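Local atomic coordinates of probable glutathione S-transferase (Pseudomonas aeruginosa, PDB entry 6JWK), a protein that probably catalyses the glutathione-dependent isomerisation of maleylpyruvate, as a zeta-class member of the glutathione S-transferase superfamily. Residues A18-L24 against Q77-L82; L107-L113 against W130-V135; E95-L99 against A141-L146; Y4-N8 against Q208-L212. One frame throughout, in Å; residues are numbered along the deposited sequence.

Contact 1: residues A18-L24 against Q77-L82; sequences ALALKGL and QPEPRL
The C-terminal end of helix 10-22 carries residues 18-22 and finishes in a Schellman motif: Gly23 takes positive phi (80/32), its N bonds back to Ala20 O (3.0 Å), and Leu24 N reaches Leu19 O (2.9 Å). Against this end runs the irregular segment 77-82, with a cis peptide between Glu79 and Pro80. CA atoms pair Ala18 with Leu82 (7.3 Å) and Lys22 with Pro80 (6.2 Å). Lys22 is the centrepiece. With chi1 and chi2 both m and chi3 and chi4 both t, its chain bends once and then stretches into the curve of the loop, where NZ donates to Pro80 O (2.6 Å) and Gln77 O (2.7 Å); Asp74 of helix 66-76 adds a salt bridge to the same ammonium. In the thioredoxin-like N-terminal domain of this transferase, the contact thus ties the C-terminal end of helix 10-22 to the linker that leaves helix 66-76 for the C-terminal helices. Gln77, t at chi1 and chi2, bonds back to the helix: NE2 donates to Lys22 O (2.8 Å, 167°) and, within its own segment, to Glu79 O (2.8 Å). Leu82 (m, t) packs CD1 on Ala18 CB at 3.5 Å and CD2 on Leu21 CD1 at 3.8 Å, Leu21 being m, t as well. Pro80 CG lies 3.4 Å from Leu21 O, while Leu24 CD2 rests 3.5 Å from Gln77 OE1.

Contact 2: residues L107-L113 against W130-V135; sequences LNNVRVL and WYAHWV. With SO4 (sulfate ion), chain I.
Trp130 NE1 donates to Leu107 O (2.8 Å, 160°), a carbonyl in the weakly bonded helix 105-108. Asn108 ND2 donates weakly to Tyr131 O (3.0 Å, 134°). Asn109 (-63/151) is the N-cap of helix 110-120, its OD1 accepting from Arg111 N (3.1 Å), and Val110 N binds O2 of a sulfate weakly at 3.4 Å; the ion, probably from the crystallisation liquor, also bonds His105 and Ser10. CA atoms pair Asn108 with Tyr131 (5.7 Å) and Leu107 with Trp134 (7.2 Å). Knobs-into-holes packing follows: Asn108 (chi1 m) sits among Trp130, Tyr131, Trp134 and Val135, and Trp130 (chi1 t) among Leu107, Asn108, Val112 and Leu113. Two CH-pi contacts cover ring faces, CD1 of Leu107 (m, t) 3.6 Å from the five-membered ring centroid of Trp134 and Asn108 CB 3.7 Å from the centroid of the Tyr131 ring (chi1 t). Val112 CG1 lies 4.1 Å from Trp130 CZ2 and Leu113 CD1 4.2 Å from Tyr131 CD2. The break between helices 105-108 and 110-120 is anchored on helix 124-149, in the all-helical C-terminal domain; helix 162-176 flanks Tyr131 and Val135, and Tyr115 of the second subunit meets the rings of Trp130, His133 and Trp134.

Contact 3: residues E95-L99 against A141-L146; sequences ELALL and AAETLL
Two helical segments, 95-99 of helix 87-103 and 141-146 of helix 124-149, run nearly antiparallel at 167°, with their axes 10.1 Å apart at closest approach. Leu96 and Ala142 mark the register, CA to CA 6.3 Å. The small residues Ala141 and Ala142 form a shallow hollow on helix 124-149 that is filled by leucines from across the interface. Leu96 (t, p) sets CD1 3.7 Å from both CA and CB of Ala142; Leu99, also t, p, brings CD2 to 3.6 Å from Ala142 N and 3.9 Å from Ala141 CB. In return Leu145 (m, t) is the bump of the second helix: its CD1 is 3.8 Å from Leu99 CD2, 4.1 Å from Leu96 CD1 and 3.9 Å from Glu95 CG, so it nestles against all three residues. Glu95 meets Leu145 through CG, while its OE2 accepts a hydrogen bond from Ser64 N of the second subunit. Leu146 (t, p) lies farther round and packs on helix 185-195, and Leu96 also touches Val163 of helix 162-176. This largely apolar interlocking of antiparallel helices belongs to the helical bundle that forms the C-terminal domain of glutathione S-transferases.

Contact 4: residues Y4-N8 against Q208-L212; sequences YSFFN and QPDYL
Strand 2-5 ends at Ser5, and the chain continues extended through Phe6 (-112/138) before Phe7 turns to helical angles (-57/-37); facing it, Gln208 to Tyr211 form a type I beta turn closed by Tyr211 N to Gln208 O (3.1 Å). The C-terminal tail thus folds back over the end of a strand in the mixed sheet of the thioredoxin-like domain, with Phe7 and Gln208 nearest by CA (6.0 Å). Phe7, chi1 p, is the main side chain of the contact. Its CB lies 3.7 Å from Gln208 CB, and its ring face receives both Tyr211 CA, 4.2 Å from the centroid, and the edge of the Tyr211 ring in an offset edge-to-face pair, centroids 5.5 Å apart and planes at 88°. Tyr211 has chi1 t; Leu212 CD2 touches Phe7 CZ at 3.8 Å. Ser5 OG bonds Arg16 of helix 10-22, and Asp210 packs on Pro30 of the neighbouring strand. With chi1 p, Asp210 turns its carboxylate to the backbone just after the strand: OD2 accepts from Phe7 N (3.0 Å, 140°), while one water accepts from Ser5 OG (2.7 Å) and donates to Asp210 OD1 (2.9 Å) and Gln208 OE1 (3.2 Å).

In the fold
Contact 4 joins segments near the two ends of the modelled chain, and the other three are nested within the loop it closes. Inside it, contact 1 closes before contacts 2 and 3 open; contact 3 then encloses contact 2, the two sharing helix 124-149 with centres 18 Å apart. Contacts 1 and 4 use successive elements of the thioredoxin-like domain, helix 10-22 and strand 2-5, with centres 20 Å apart, so each ties that domain to later sequence. Contacts 1 and 2 are 30 Å apart between centres, on opposite sides of the chain's centre, as are contacts 3 and 4 at 28 Å. Contacts 2 and 3 both touch the second subunit, linking packing inside the helical domain to the dimer interface.

Contact 1: residues A18-L24 against Q77-L82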
loop_
_atom_site.group_PDB
_atom_site.type_symbol
_atom_site.label_atom_id
_atom_site.label_comp_id
_atom_site.label_asym_id
_atom_site.label_seq_id
_atom_site.Cartn_x
_atom_site.Cartn_y
_atom_site.Cartn_z
ATOM N N ALA B 18 8.401 14.165 -2.275
ATOM C CA ALA B 18 7.109 14.836 -2.558
ATOM C C ALA B 18 7.198 16.305 -2.136
ATOM O O ALA B 18 6.783 17.244 -2.911
ATOM C CB ALA B 18 5.979 14.142 -1.833
ATOM N N LEU B 19 7.631 16.560 -0.898
ATOM C CA LEU B 19 7.761 17.964 -0.433
ATOM C C LEU B 19 8.716 18.751 -1.352
ATOM O O LEU B 19 8.417 19.921 -1.631
ATOM C CB LEU B 19 8.222 17.983 1.036
ATOM C CG LEU B 19 7.176 17.460 2.011
ATOM C CD1 LEU B 19 7.781 17.213 3.401
ATOM C CD2 LEU B 19 5.995 18.426 2.133
ATOM N N ALA B 20 9.849 18.180 -1.742
ATOM C CA ALA B 20 10.853 18.856 -2.595
ATOM C C ALA B 20 10.200 19.178 -3.937
ATOM O O ALA B 20 10.313 20.331 -4.351
ATOM C CB ALA B 20 12.115 18.051 -2.742
ATOM N N LEU B 21 9.429 18.259 -4.531
ATOM C CA LEU B 21 8.751 18.541 -5.819
ATOM C C LEU B 21 7.745 19.695 -5.669
ATOM O O LEU B 21 7.562 20.469 -6.632
ATOM C CB LEU B 21 8.081 17.262 -6.333
ATOM C CG LEU B 21 9.050 16.182 -6.791
ATOM C CD1 LEU B 21 8.288 14.885 -7.064
ATOM C CD2 LEU B 21 9.793 16.651 -8.047
ATOM N N LYS B 22 7.112 19.825 -4.506
ATOM C CA LYS B 22 6.133 20.907 -4.260
ATOM C C LYS B 22 6.863 22.229 -3.972
ATOM O O LYS B 22 6.202 23.239 -4.068
ATOM C CB LYS B 22 5.247 20.576 -3.050
ATOM C CG LYS B 22 4.308 19.397 -3.257
ATOM C CD LYS B 22 3.183 19.685 -4.205
ATOM C CE LYS B 22 2.038 18.694 -4.109
ATOM N NZ LYS B 22 1.187 18.791 -5.326
ATOM N N GLY B 23 8.130 22.195 -3.554
ATOM C CA GLY B 23 8.908 23.359 -3.081
ATOM C C GLY B 23 8.578 23.716 -1.641
ATOM O O GLY B 23 8.662 24.901 -1.297
ATOM N N LEU B 24 8.241 22.725 -0.807
ATOM C CA LEU B 24 7.894 22.879 0.635
ATOM C C LEU B 24 8.921 22.161 1.527
ATOM O O LEU B 24 8.539 21.710 2.621
ATOM C CB LEU B 24 6.505 22.249 0.858
ATOM C CG LEU B 24 5.340 22.827 0.059
ATOM C CD1 LEU B 24 4.120 21.946 0.188
ATOM C CD2 LEU B 24 5.013 24.241 0.498
ATOM N N GLN B 77 -1.417 21.885 -1.765
ATOM C CA GLN B 77 -0.869 22.704 -2.894
ATOM C C GLN B 77 -0.967 21.868 -4.156
ATOM O O GLN B 77 -0.107 21.022 -4.448
ATOM C CB GLN B 77 0.585 23.090 -2.646
ATOM C CG GLN B 77 1.170 23.986 -3.729
ATOM C CD GLN B 77 2.656 24.108 -3.515
ATOM O OE1 GLN B 77 3.084 24.534 -2.453
ATOM N NE2 GLN B 77 3.456 23.647 -4.473
ATOM N N PRO B 78 -2.065 22.034 -4.895
ATOM C CA PRO B 78 -2.343 21.189 -6.043
ATOM C C PRO B 78 -1.211 21.098 -7.079
ATOM O O PRO B 78 -1.007 20.014 -7.579
ATOM C CB PRO B 78 -3.590 21.874 -6.626
ATOM C CG PRO B 78 -4.284 22.432 -5.402
ATOM C CD PRO B 78 -3.139 23.000 -4.603
ATOM N N GLU B 79 -0.564 22.221 -7.414
ATOM C CA GLU B 79 0.476 22.304 -8.480
ATOM C C GLU B 79 1.863 22.308 -7.854
ATOM O O GLU B 79 2.059 22.938 -6.817
ATOM C CB GLU B 79 0.296 23.578 -9.310
ATOM C CG GLU B 79 -0.920 23.547 -10.204
ATOM C CD GLU B 79 -0.874 22.450 -11.245
ATOM O OE1 GLU B 79 0.221 22.163 -11.761
ATOM O OE2 GLU B 79 -1.918 21.847 -11.499
ATOM N N PRO B 80 2.861 21.569 -8.390
ATOM C CA PRO B 80 2.649 20.542 -9.414
ATOM C C PRO B 80 2.088 19.224 -8.813
ATOM O O PRO B 80 2.355 18.905 -7.660
ATOM C CB PRO B 80 4.057 20.341 -9.955
ATOM C CG PRO B 80 4.917 20.495 -8.706
ATOM C CD PRO B 80 4.265 21.649 -7.958
ATOM N N ARG B 81 1.265 18.514 -9.585
ATOM C CA ARG B 81 0.380 17.454 -9.072
ATOM C C ARG B 81 1.189 16.166 -8.892
ATOM O O ARG B 81 1.904 15.801 -9.779
ATOM C CB ARG B 81 -0.816 17.304 -10.008
ATOM C CG ARG B 81 -1.980 16.608 -9.334
ATOM C CD ARG B 81 -3.228 16.633 -10.173
ATOM N NE ARG B 81 -3.772 17.976 -10.087
ATOM C CZ ARG B 81 -4.466 18.455 -9.066
ATOM N NH1 ARG B 81 -4.891 19.708 -9.114
ATOM N NH2 ARG B 81 -4.739 17.694 -8.015
ATOM N N LEU B 82 1.105 15.473 -7.763
ATOM C CA LEU B 82 1.905 14.222 -7.590
ATOM C C LEU B 82 1.085 13.014 -8.035
ATOM O O LEU B 82 1.661 11.952 -8.290
ATOM C CB LEU B 82 2.368 14.082 -6.135
ATOM C CG LEU B 82 3.277 15.210 -5.650
ATOM C CD1 LEU B 82 3.603 15.049 -4.191
ATOM C CD2 LEU B 82 4.550 15.301 -6.458
#

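Contact 2: residues L107-L113 against W130-V135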
loop_
_atom_site.group_PDB
_atom_site.type_symbol
_atom_site.label_atom_id
_atom_site.label_comp_id
_atom_site.label_asym_id
_atom_site.label_seq_id
_atom_site.Cartn_x
_atom_site.Cartn_y
_atom_site.Cartn_z
ATOM N N LEU B 107 8.107 -6.171 2.891
ATOM C CA LEU B 107 8.865 -7.418 3.177
ATOM C C LEU B 107 10.331 -7.100 3.477
ATOM O O LEU B 107 10.961 -7.931 4.115
ATOM C CB LEU B 107 8.730 -8.372 1.997
ATOM C CG LEU B 107 7.287 -8.669 1.610
ATOM C CD1 LEU B 107 7.221 -9.648 0.459
ATOM C CD2 LEU B 107 6.565 -9.221 2.807
ATOM N N ASN B 108 10.837 -5.926 3.075
ATOM C CA ASN B 108 12.290 -5.606 3.030
ATOM C C ASN B 108 12.579 -4.447 3.997
ATOM O O ASN B 108 13.644 -3.931 3.970
ATOM C CB ASN B 108 12.732 -5.409 1.576
ATOM C CG ASN B 108 12.866 -6.725 0.834
ATOM O OD1 ASN B 108 12.789 -7.822 1.426
ATOM N ND2 ASN B 108 12.983 -6.646 -0.477
ATOM N N ASN B 109 11.629 -4.147 4.869
ATOM C CA ASN B 109 11.627 -3.118 5.942
ATOM C C ASN B 109 12.734 -3.460 6.950
ATOM O O ASN B 109 12.957 -4.671 7.194
ATOM C CB ASN B 109 10.270 -3.214 6.670
ATOM C CG ASN B 109 9.755 -1.937 7.287
ATOM O OD1 ASN B 109 10.152 -1.550 8.393
ATOM N ND2 ASN B 109 8.803 -1.316 6.610
ATOM N N VAL B 110 13.309 -2.468 7.632
ATOM C CA VAL B 110 14.189 -2.762 8.800
ATOM C C VAL B 110 13.400 -3.567 9.853
ATOM O O VAL B 110 13.917 -4.557 10.334
ATOM C CB VAL B 110 14.836 -1.494 9.373
ATOM C CG1 VAL B 110 13.826 -0.398 9.682
ATOM C CG2 VAL B 110 15.655 -1.848 10.593
ATOM N N ARG B 111 12.172 -3.196 10.118
ATOM C CA ARG B 111 11.368 -3.882 11.091
ATOM C C ARG B 111 11.292 -5.392 10.783
ATOM O O ARG B 111 11.509 -6.195 11.641
ATOM C CB ARG B 111 10.028 -3.133 11.290
ATOM C CG ARG B 111 8.745 -3.887 11.068
ATOM C CD ARG B 111 7.477 -3.031 11.127
ATOM N NE ARG B 111 6.594 -3.359 10.025
ATOM C CZ ARG B 111 5.309 -3.637 10.117
ATOM N NH1 ARG B 111 4.649 -3.920 9.035
ATOM N NH2 ARG B 111 4.674 -3.615 11.274
ATOM N N VAL B 112 11.088 -5.774 9.539
ATOM C CA VAL B 112 11.005 -7.179 9.197
ATOM C C VAL B 112 12.333 -7.932 9.307
ATOM O O VAL B 112 12.378 -9.063 9.716
ATOM C CB VAL B 112 10.426 -7.375 7.788
ATOM C CG1 VAL B 112 10.432 -8.826 7.392
ATOM C CG2 VAL B 112 9.030 -6.819 7.722
ATOM N N LEU B 113 13.397 -7.271 8.904
ATOM C CA LEU B 113 14.763 -7.845 8.911
ATOM C C LEU B 113 15.203 -8.012 10.371
ATOM O O LEU B 113 15.840 -9.011 10.631
ATOM C CB LEU B 113 15.731 -6.946 8.141
ATOM C CG LEU B 113 15.426 -6.753 6.658
ATOM C CD1 LEU B 113 16.354 -5.694 6.090
ATOM C CD2 LEU B 113 15.516 -8.059 5.883
ATOM N N TRP B 130 16.523 -13.354 0.931
ATOM C CA TRP B 130 15.097 -12.953 1.089
ATOM C C TRP B 130 14.899 -11.610 0.372
ATOM O O TRP B 130 13.974 -11.521 -0.423
ATOM C CB TRP B 130 14.760 -12.887 2.586
ATOM C CG TRP B 130 13.594 -12.055 3.010
ATOM C CD1 TRP B 130 13.552 -10.695 3.178
ATOM C CD2 TRP B 130 12.348 -12.561 3.505
ATOM N NE1 TRP B 130 12.339 -10.320 3.688
ATOM C CE2 TRP B 130 11.582 -11.445 3.905
ATOM C CE3 TRP B 130 11.793 -13.847 3.622
ATOM C CZ2 TRP B 130 10.289 -11.586 4.413
ATOM C CZ3 TRP B 130 10.512 -13.981 4.131
ATOM C CH2 TRP B 130 9.764 -12.858 4.493
ATOM N N TYR B 131 15.725 -10.621 0.706
ATOM C CA TYR B 131 15.638 -9.223 0.209
ATOM C C TYR B 131 15.596 -9.270 -1.324
ATOM O O TYR B 131 14.681 -8.667 -1.976
ATOM C CB TYR B 131 16.774 -8.386 0.796
ATOM C CG TYR B 131 16.524 -6.903 0.774
ATOM C CD1 TYR B 131 16.539 -6.166 -0.406
ATOM C CD2 TYR B 131 16.295 -6.232 1.954
ATOM C CE1 TYR B 131 16.319 -4.797 -0.399
ATOM C CE2 TYR B 131 16.075 -4.866 1.975
ATOM C CZ TYR B 131 16.101 -4.143 0.797
ATOM O OH TYR B 131 15.866 -2.791 0.895
ATOM N N ALA B 132 16.509 -10.064 -1.888
ATOM C CA ALA B 132 16.798 -10.100 -3.334
ATOM C C ALA B 132 15.665 -10.831 -4.037
ATOM O O ALA B 132 15.329 -10.463 -5.177
ATOM C CB ALA B 132 18.159 -10.741 -3.584
ATOM N N HIS B 133 15.006 -11.786 -3.367
ATOM C CA HIS B 133 13.855 -12.509 -3.973
ATOM C C HIS B 133 12.661 -11.532 -4.168
ATOM O O HIS B 133 12.068 -11.517 -5.240
ATOM C CB HIS B 133 13.488 -13.778 -3.161
ATOM C CG HIS B 133 12.214 -14.423 -3.606
ATOM N ND1 HIS B 133 12.099 -15.121 -4.802
ATOM C CD2 HIS B 133 10.983 -14.450 -3.041
ATOM C CE1 HIS B 133 10.871 -15.576 -4.933
ATOM N NE2 HIS B 133 10.160 -15.152 -3.880
ATOM N N TRP B 134 12.268 -10.790 -3.153
ATOM C CA TRP B 134 11.070 -9.922 -3.218
ATOM C C TRP B 134 11.422 -8.767 -4.174
ATOM O O TRP B 134 10.545 -8.344 -4.972
ATOM C CB TRP B 134 10.674 -9.466 -1.807
ATOM C CG TRP B 134 10.374 -10.608 -0.880
ATOM C CD1 TRP B 134 10.961 -10.847 0.322
ATOM C CD2 TRP B 134 9.471 -11.699 -1.109
ATOM N NE1 TRP B 134 10.482 -12.010 0.864
ATOM C CE2 TRP B 134 9.583 -12.567 -0.002
ATOM C CE3 TRP B 134 8.556 -12.025 -2.113
ATOM C CZ2 TRP B 134 8.840 -13.743 0.110
ATOM C CZ3 TRP B 134 7.791 -13.170 -1.992
ATOM C CH2 TRP B 134 7.932 -14.016 -0.891
ATOM N N VAL B 135 12.675 -8.298 -4.129
ATOM C CA VAL B 135 13.163 -7.272 -5.084
ATOM C C VAL B 135 13.034 -7.803 -6.517
ATOM O O VAL B 135 12.443 -7.074 -7.320
ATOM C CB VAL B 135 14.569 -6.742 -4.749
ATOM C CG1 VAL B 135 15.206 -6.007 -5.928
ATOM C CG2 VAL B 135 14.517 -5.807 -3.544
HETATM S S SO4 I . 12.121 1.754 6.399
HETATM O O1 SO4 I . 11.002 2.501 5.905
HETATM O O2 SO4 I . 11.754 0.411 6.713
HETATM O O3 SO4 I . 13.189 1.664 5.423
HETATM O O4 SO4 I . 12.585 2.408 7.588
#

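Contact 3: residues E95-L99 against A141-L146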
loop_
_atom_site.group_PDB
_atom_site.type_symbol
_atom_site.label_atom_id
_atom_site.label_comp_id
_atom_site.label_asym_id
_atom_site.label_seq_id
_atom_site.Cartn_x
_atom_site.Cartn_y
_atom_site.Cartn_z
ATOM N N GLU B 95 -1.134 1.872 -9.565
ATOM C CA GLU B 95 -0.815 0.424 -9.719
ATOM C C GLU B 95 0.688 0.255 -9.486
ATOM O O GLU B 95 1.091 -0.717 -8.772
ATOM C CB GLU B 95 -1.297 -0.179 -11.043
ATOM C CG GLU B 95 -0.750 -1.609 -11.258
ATOM C CD GLU B 95 -1.606 -2.745 -11.822
ATOM O OE1 GLU B 95 -2.033 -2.574 -12.952
ATOM O OE2 GLU B 95 -1.715 -3.892 -11.179
ATOM N N LEU B 96 1.512 1.094 -10.128
ATOM C CA LEU B 96 2.982 0.969 -9.995
ATOM C C LEU B 96 3.416 1.395 -8.593
ATOM O O LEU B 96 4.258 0.723 -8.013
ATOM C CB LEU B 96 3.647 1.790 -11.100
ATOM C CG LEU B 96 5.164 1.712 -11.146
ATOM C CD1 LEU B 96 5.672 0.298 -11.074
ATOM C CD2 LEU B 96 5.639 2.384 -12.419
ATOM N N ALA B 97 2.895 2.493 -8.079
ATOM C CA ALA B 97 3.253 2.973 -6.716
ATOM C C ALA B 97 2.920 1.903 -5.660
ATOM O O ALA B 97 3.745 1.696 -4.757
ATOM C CB ALA B 97 2.582 4.300 -6.417
ATOM N N LEU B 98 1.762 1.250 -5.778
ATOM C CA LEU B 98 1.241 0.264 -4.799
ATOM C C LEU B 98 1.985 -1.037 -4.989
ATOM O O LEU B 98 2.225 -1.694 -3.974
ATOM C CB LEU B 98 -0.269 0.072 -4.955
ATOM C CG LEU B 98 -1.042 1.292 -4.488
ATOM C CD1 LEU B 98 -2.432 1.264 -5.096
ATOM C CD2 LEU B 98 -1.098 1.348 -2.959
ATOM N N LEU B 99 2.448 -1.338 -6.197
ATOM C CA LEU B 99 3.343 -2.512 -6.366
ATOM C C LEU B 99 4.570 -2.383 -5.470
ATOM O O LEU B 99 4.944 -3.359 -4.778
ATOM C CB LEU B 99 3.732 -2.641 -7.835
ATOM C CG LEU B 99 4.760 -3.704 -8.188
ATOM C CD1 LEU B 99 4.233 -5.119 -7.909
ATOM C CD2 LEU B 99 5.059 -3.566 -9.674
ATOM N N ALA B 141 8.182 -6.809 -12.461
ATOM C CA ALA B 141 6.798 -6.373 -12.756
ATOM C C ALA B 141 6.806 -4.851 -12.929
ATOM O O ALA B 141 6.134 -4.381 -13.835
ATOM C CB ALA B 141 5.838 -6.840 -11.654
ATOM N N ALA B 142 7.598 -4.124 -12.136
ATOM C CA ALA B 142 7.667 -2.634 -12.160
ATOM C C ALA B 142 8.237 -2.177 -13.513
ATOM O O ALA B 142 7.699 -1.275 -14.105
ATOM C CB ALA B 142 8.520 -2.124 -11.013
ATOM N N GLU B 143 9.285 -2.843 -13.979
ATOM C CA GLU B 143 9.953 -2.554 -15.296
ATOM C C GLU B 143 8.870 -2.673 -16.370
ATOM O O GLU B 143 8.745 -1.773 -17.189
ATOM C CB GLU B 143 11.129 -3.527 -15.478
ATOM C CG GLU B 143 11.823 -3.453 -16.833
ATOM C CD GLU B 143 12.849 -2.336 -16.965
ATOM O OE1 GLU B 143 13.044 -1.595 -15.937
ATOM O OE2 GLU B 143 13.445 -2.168 -18.092
ATOM N N THR B 144 8.068 -3.738 -16.358
ATOM C CA THR B 144 6.995 -3.968 -17.367
ATOM C C THR B 144 5.923 -2.880 -17.272
ATOM O O THR B 144 5.522 -2.324 -18.338
ATOM C CB THR B 144 6.390 -5.381 -17.218
ATOM O OG1 THR B 144 7.473 -6.240 -17.515
ATOM C CG2 THR B 144 5.246 -5.674 -18.158
ATOM N N LEU B 145 5.488 -2.510 -16.060
ATOM C CA LEU B 145 4.429 -1.468 -15.961
ATOM C C LEU B 145 4.987 -0.147 -16.504
ATOM O O LEU B 145 4.235 0.603 -17.086
ATOM C CB LEU B 145 3.944 -1.312 -14.505
ATOM C CG LEU B 145 3.216 -2.530 -13.940
ATOM C CD1 LEU B 145 2.849 -2.245 -12.502
ATOM C CD2 LEU B 145 1.973 -2.946 -14.728
ATOM N N LEU B 146 6.231 0.187 -16.173
ATOM C CA LEU B 146 6.857 1.451 -16.639
ATOM C C LEU B 146 6.883 1.435 -18.169
ATOM O O LEU B 146 6.397 2.400 -18.760
ATOM C CB LEU B 146 8.262 1.610 -16.046
ATOM C CG LEU B 146 9.034 2.837 -16.510
ATOM C CD1 LEU B 146 8.299 4.114 -16.144
ATOM C CD2 LEU B 146 10.442 2.825 -15.934
#

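Contact 4: residues Y4-N8 against Q208-L212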
loop_
_atom_site.group_PDB
_atom_site.type_symbol
_atom_site.label_atom_id
_atom_site.label_comp_id
_atom_site.label_asym_id
_atom_site.label_seq_id
_atom_site.Cartn_x
_atom_site.Cartn_y
_atom_site.Cartn_z
ATOM N N TYR B 4 8.330 14.847 10.227
ATOM C CA TYR B 4 9.262 14.142 11.118
ATOM C C TYR B 4 9.816 12.988 10.282
ATOM O O TYR B 4 9.048 12.140 9.825
ATOM C CB TYR B 4 8.563 13.809 12.446
ATOM C CG TYR B 4 8.282 15.050 13.256
ATOM C CD1 TYR B 4 7.184 15.858 12.975
ATOM C CD2 TYR B 4 9.202 15.507 14.203
ATOM C CE1 TYR B 4 6.978 17.053 13.649
ATOM C CE2 TYR B 4 9.011 16.703 14.886
ATOM C CZ TYR B 4 7.883 17.462 14.617
ATOM O OH TYR B 4 7.681 18.647 15.247
ATOM N N SER B 5 11.123 13.023 10.035
ATOM C CA SER B 5 11.838 12.201 9.034
ATOM C C SER B 5 13.056 11.579 9.711
ATOM O O SER B 5 13.627 12.223 10.566
ATOM C CB SER B 5 12.229 13.079 7.858
ATOM O OG SER B 5 13.358 12.553 7.132
ATOM N N PHE B 6 13.442 10.373 9.338
ATOM C CA PHE B 6 14.794 9.817 9.599
ATOM C C PHE B 6 15.503 9.680 8.244
ATOM O O PHE B 6 14.855 9.221 7.216
ATOM C CB PHE B 6 14.666 8.506 10.393
ATOM C CG PHE B 6 15.949 7.729 10.561
ATOM C CD1 PHE B 6 16.987 8.228 11.350
ATOM C CD2 PHE B 6 16.113 6.484 9.963
ATOM C CE1 PHE B 6 18.163 7.500 11.524
ATOM C CE2 PHE B 6 17.300 5.775 10.107
ATOM C CZ PHE B 6 18.316 6.276 10.900
ATOM N N PHE B 7 16.793 10.042 8.195
ATOM C CA PHE B 7 17.553 10.125 6.909
ATOM C C PHE B 7 17.499 8.779 6.183
ATOM O O PHE B 7 17.342 8.756 4.949
ATOM C CB PHE B 7 18.980 10.658 7.089
ATOM C CG PHE B 7 19.927 9.715 7.768
ATOM C CD1 PHE B 7 20.600 8.758 7.041
ATOM C CD2 PHE B 7 20.114 9.770 9.136
ATOM C CE1 PHE B 7 21.458 7.875 7.671
ATOM C CE2 PHE B 7 21.003 8.915 9.759
ATOM C CZ PHE B 7 21.657 7.957 9.029
ATOM N N ASN B 8 17.551 7.682 6.917
ATOM C CA ASN B 8 17.713 6.330 6.328
ATOM C C ASN B 8 16.376 5.594 6.177
ATOM O O ASN B 8 16.405 4.414 5.742
ATOM C CB ASN B 8 18.657 5.485 7.178
ATOM C CG ASN B 8 19.765 4.958 6.300
ATOM O OD1 ASN B 8 20.418 5.741 5.607
ATOM N ND2 ASN B 8 19.931 3.647 6.271
ATOM N N GLN B 208 20.709 14.966 3.988
ATOM C CA GLN B 208 19.889 15.329 5.175
ATOM C C GLN B 208 20.806 15.928 6.250
ATOM O O GLN B 208 21.951 15.512 6.395
ATOM C CB GLN B 208 19.104 14.116 5.673
ATOM C CG GLN B 208 18.063 13.650 4.644
ATOM C CD GLN B 208 17.170 14.808 4.247
ATOM O OE1 GLN B 208 16.547 15.422 5.116
ATOM N NE2 GLN B 208 17.097 15.125 2.948
ATOM N N PRO B 209 20.314 16.905 7.032
ATOM C CA PRO B 209 21.026 17.382 8.231
ATOM C C PRO B 209 21.429 16.273 9.216
ATOM O O PRO B 209 22.460 16.377 9.777
ATOM C CB PRO B 209 19.991 18.297 8.896
ATOM C CG PRO B 209 19.147 18.799 7.723
ATOM C CD PRO B 209 19.019 17.585 6.818
ATOM N N ASP B 210 20.633 15.214 9.363
ATOM C CA ASP B 210 20.910 14.109 10.321
ATOM C C ASP B 210 21.809 13.041 9.680
ATOM O O ASP B 210 21.956 11.956 10.289
ATOM C CB ASP B 210 19.614 13.521 10.905
ATOM C CG ASP B 210 18.606 13.021 9.881
ATOM O OD1 ASP B 210 18.507 13.662 8.810
ATOM O OD2 ASP B 210 17.913 11.993 10.171
ATOM N N TYR B 211 22.391 13.279 8.496
ATOM C CA TYR B 211 23.234 12.239 7.842
ATOM C C TYR B 211 24.688 12.307 8.352
ATOM O O TYR B 211 25.255 13.396 8.253
ATOM C CB TYR B 211 23.220 12.392 6.316
ATOM C CG TYR B 211 24.006 11.321 5.607
ATOM C CD1 TYR B 211 23.514 10.042 5.459
ATOM C CD2 TYR B 211 25.228 11.614 5.034
ATOM C CE1 TYR B 211 24.219 9.069 4.768
ATOM C CE2 TYR B 211 25.963 10.646 4.371
ATOM C CZ TYR B 211 25.458 9.378 4.222
ATOM O OH TYR B 211 26.191 8.452 3.548
ATOM N N LEU B 212 25.196 11.173 8.855
ATOM C CA LEU B 212 26.614 10.673 8.954
ATOM C C LEU B 212 27.651 11.623 8.334
ATOM O O LEU B 212 28.473 11.116 7.521
ATOM C CB LEU B 212 26.698 9.319 8.232
ATOM C CG LEU B 212 25.512 8.373 8.427
ATOM C CD1 LEU B 212 25.667 7.124 7.565
ATOM C CD2 LEU B 212 25.334 8.002 9.900
HETATM O O HOH W 1 15.878 13.484 7.538
#